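Local coordinates for mandelate racemase/muconate lactonizing enzyme (Roseovarius nubinhibens ISM, PDB 3FVD), which belongs to the mandelate racemase/muconate lactonizing enzymes, binds magnesium, and probably uses it to catalyse a reaction on a carboxylate substrate, as relatives do, at residues R216-Q221 and P239-E244. Residues are numbered along the deposited sequence; the frame is centred on the assembly and turned at random. Where two conformers were deposited one is given.
With MG (magnesium ion), chain C.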
loop_
_atom_site.group_PDB
_atom_site.type_symbol
_atom_site.label_atom_id
_atom_site.label_comp_id
_atom_site.label_asym_id
_atom_site.label_seq_id
_atom_site.Cartn_x
_atom_site.Cartn_y
_atom_site.Cartn_z
ATOM N N ARG A 216 -1.495 -2.570 30.083
ATOM C CA ARG A 216 -1.563 -3.203 28.764
ATOM C C ARG A 216 -2.687 -4.178 28.687
ATOM O O ARG A 216 -2.596 -5.163 27.961
ATOM C CB ARG A 216 -0.232 -3.903 28.409
ATOM C CG ARG A 216 0.918 -2.961 28.400
ATOM C CD ARG A 216 0.779 -1.927 27.321
ATOM N NE ARG A 216 1.904 -0.997 27.354
ATOM C CZ ARG A 216 1.789 0.305 27.587
ATOM N NH1 ARG A 216 2.860 1.039 27.593
ATOM N NH2 ARG A 216 0.603 0.872 27.826
ATOM N N ASP A 217 -3.736 -3.945 29.444
ATOM C CA ASP A 217 -4.900 -4.791 29.331
ATOM C C ASP A 217 -5.673 -4.518 28.028
ATOM O O ASP A 217 -5.513 -3.466 27.380
ATOM C CB ASP A 217 -5.797 -4.570 30.553
ATOM C CG ASP A 217 -5.002 -4.573 31.813
ATOM O OD1 ASP A 217 -4.452 -3.533 32.206
ATOM O OD2 ASP A 217 -4.854 -5.654 32.392
ATOM N N TRP A 218 -6.542 -5.446 27.678
ATOM C CA TRP A 218 -7.440 -5.229 26.551
ATOM C C TRP A 218 -8.234 -3.953 26.677
ATOM O O TRP A 218 -8.752 -3.635 27.781
ATOM C CB TRP A 218 -8.490 -6.316 26.487
ATOM C CG TRP A 218 -8.081 -7.645 26.034
ATOM C CD1 TRP A 218 -7.890 -8.748 26.820
ATOM C CD2 TRP A 218 -7.957 -8.087 24.677
ATOM N NE1 TRP A 218 -7.626 -9.843 26.035
ATOM C CE2 TRP A 218 -7.664 -9.469 24.717
ATOM C CE3 TRP A 218 -8.071 -7.445 23.425
ATOM C CZ2 TRP A 218 -7.481 -10.232 23.556
ATOM C CZ3 TRP A 218 -7.861 -8.197 22.257
ATOM C CH2 TRP A 218 -7.623 -9.573 22.319
ATOM N N ILE A 219 -8.330 -3.238 25.541
ATOM C CA ILE A 219 -9.275 -2.135 25.363
ATOM C C ILE A 219 -10.341 -2.571 24.354
ATOM O O ILE A 219 -10.028 -2.994 23.211
ATOM C CB ILE A 219 -8.593 -0.919 24.800
ATOM C CG1 ILE A 219 -7.286 -0.611 25.567
ATOM C CG2 ILE A 219 -9.554 0.330 24.794
ATOM C CD1 ILE A 219 -7.478 -0.413 27.116
ATOM N N GLU A 220 -11.602 -2.482 24.744
ATOM C CA GLU A 220 -12.663 -2.976 23.855
ATOM C C GLU A 220 -13.362 -1.823 23.139
ATOM O O GLU A 220 -13.835 -0.880 23.766
ATOM C CB GLU A 220 -13.647 -3.837 24.649
ATOM C CG GLU A 220 -14.789 -4.407 23.905
ATOM C CD GLU A 220 -15.774 -5.098 24.850
ATOM O OE1 GLU A 220 -15.392 -5.383 26.037
ATOM O OE2 GLU A 220 -16.942 -5.323 24.419
ATOM N N GLN A 221 -13.399 -1.897 21.819
ATOM C CA GLN A 221 -14.104 -0.891 20.987
ATOM C C GLN A 221 -13.931 0.568 21.496
ATOM O O GLN A 221 -14.858 1.153 21.998
ATOM C CB GLN A 221 -15.589 -1.306 20.886
ATOM C CG GLN A 221 -16.425 -0.624 19.790
ATOM C CD GLN A 221 -16.084 -1.079 18.403
ATOM O OE1 GLN A 221 -16.209 -2.252 18.039
ATOM N NE2 GLN A 221 -15.649 -0.137 17.603
ATOM N N PRO A 239 -3.634 -4.379 23.357
ATOM C CA PRO A 239 -4.451 -5.317 22.592
ATOM C C PRO A 239 -5.857 -4.686 22.431
ATOM O O PRO A 239 -6.421 -4.166 23.411
ATOM C CB PRO A 239 -4.573 -6.541 23.527
ATOM C CG PRO A 239 -3.405 -6.426 24.507
ATOM C CD PRO A 239 -3.203 -4.921 24.667
ATOM N N ILE A 240 -6.407 -4.729 21.206
ATOM C CA ILE A 240 -7.696 -4.067 20.889
ATOM C C ILE A 240 -8.665 -5.188 20.596
ATOM O O ILE A 240 -8.320 -6.110 19.882
ATOM C CB ILE A 240 -7.610 -3.136 19.618
ATOM C CG1 ILE A 240 -7.041 -1.761 19.944
ATOM C CG2 ILE A 240 -9.028 -2.853 19.082
ATOM C CD1 ILE A 240 -5.902 -1.754 20.862
ATOM N N MET A 241 -9.869 -5.103 21.152
ATOM C CA MET A 241 -10.983 -6.064 21.065
ATOM C C MET A 241 -12.051 -5.266 20.292
ATOM O O MET A 241 -12.375 -4.133 20.675
ATOM C CB MET A 241 -11.466 -6.421 22.507
ATOM C CG MET A 241 -12.779 -7.346 22.869
ATOM S SD MET A 241 -12.773 -8.925 22.111
ATOM C CE MET A 241 -11.392 -9.729 23.043
ATOM N N LEU A 242 -12.568 -5.815 19.185
ATOM C CA LEU A 242 -13.698 -5.185 18.502
ATOM C C LEU A 242 -14.968 -5.892 18.841
ATOM O O LEU A 242 -14.946 -7.052 19.172
ATOM C CB LEU A 242 -13.527 -5.137 16.977
ATOM C CG LEU A 242 -12.337 -4.253 16.534
ATOM C CD1 LEU A 242 -12.305 -4.258 15.095
ATOM C CD2 LEU A 242 -12.499 -2.821 16.983
ATOM N N ASP A 243 -16.079 -5.171 18.738
ATOM C CA ASP A 243 -17.363 -5.669 19.127
ATOM C C ASP A 243 -18.511 -5.023 18.279
ATOM O O ASP A 243 -18.932 -5.573 17.297
ATOM C CB ASP A 243 -17.560 -5.441 20.651
ATOM C CG ASP A 243 -18.945 -5.921 21.172
ATOM O OD1 ASP A 243 -19.653 -6.598 20.414
ATOM O OD2 ASP A 243 -19.340 -5.619 22.350
ATOM N N GLU A 244 -19.002 -3.872 18.685
ATOM C CA GLU A 244 -20.186 -3.300 18.123
ATOM C C GLU A 244 -20.093 -2.920 16.636
ATOM O O GLU A 244 -21.125 -2.916 15.979
ATOM C CB GLU A 244 -20.607 -2.040 18.907
ATOM C CG GLU A 244 -21.133 -2.314 20.308
ATOM C CD GLU A 244 -20.039 -2.483 21.391
ATOM O OE1 GLU A 244 -18.813 -2.361 21.104
ATOM O OE2 GLU A 244 -20.431 -2.829 22.542
HETATM MG MG MG C . -18.256 -3.498 23.543
HETATM O O HOH W 1 -17.396 -1.335 23.451
HETATM O O HOH W 2 -20.013 -3.267 25.353
#
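With CG anti to its carbonyl carbon and beside the backbone N (chi1 -73°), the Trp218 indole leans across to strand 240-242, while Met241, its CG anti to the backbone N (174°), bends back toward the ring. The pair illustrates how a beta-alpha-beta unit of the enolase-superfamily barrel packs its parallel strands and carries metal ligands at their C-terminal ends. Met241 CE sits 3.8 Å from the centroid of the Trp218 six-membered ring, almost on the ring normal; Pro239 CB covers the opposite face in a second CH-pi contact, and Ile240 O lies at the edge. Without the indole, an alanine here would be likely to leave the Met241 methyl and the Pro239 ring facing a gap. Along the backbone, Ile219 N bonds Pro239 O, Met241 N bonds Ile219 O, and Gln221 N closes the ladder on Met241 O at 2.7 Å. Asp243 N donates to Gln221 OE1 (3.0 Å), whose NE2 bonds Cys223 O. Salt bridges join Glu220 OE1 to Lys265 and Asp243 to Arg270 and Lys267; Tyr59 OH bonds Glu244 OE2, and Asp196 also binds magnesium. The magnesium ion is bound by Glu220 OE2 at 2.4 Å, Glu244 OE2 and two waters, with Asp243 OD2 and Glu244 OE1 at a longer 2.7 Å.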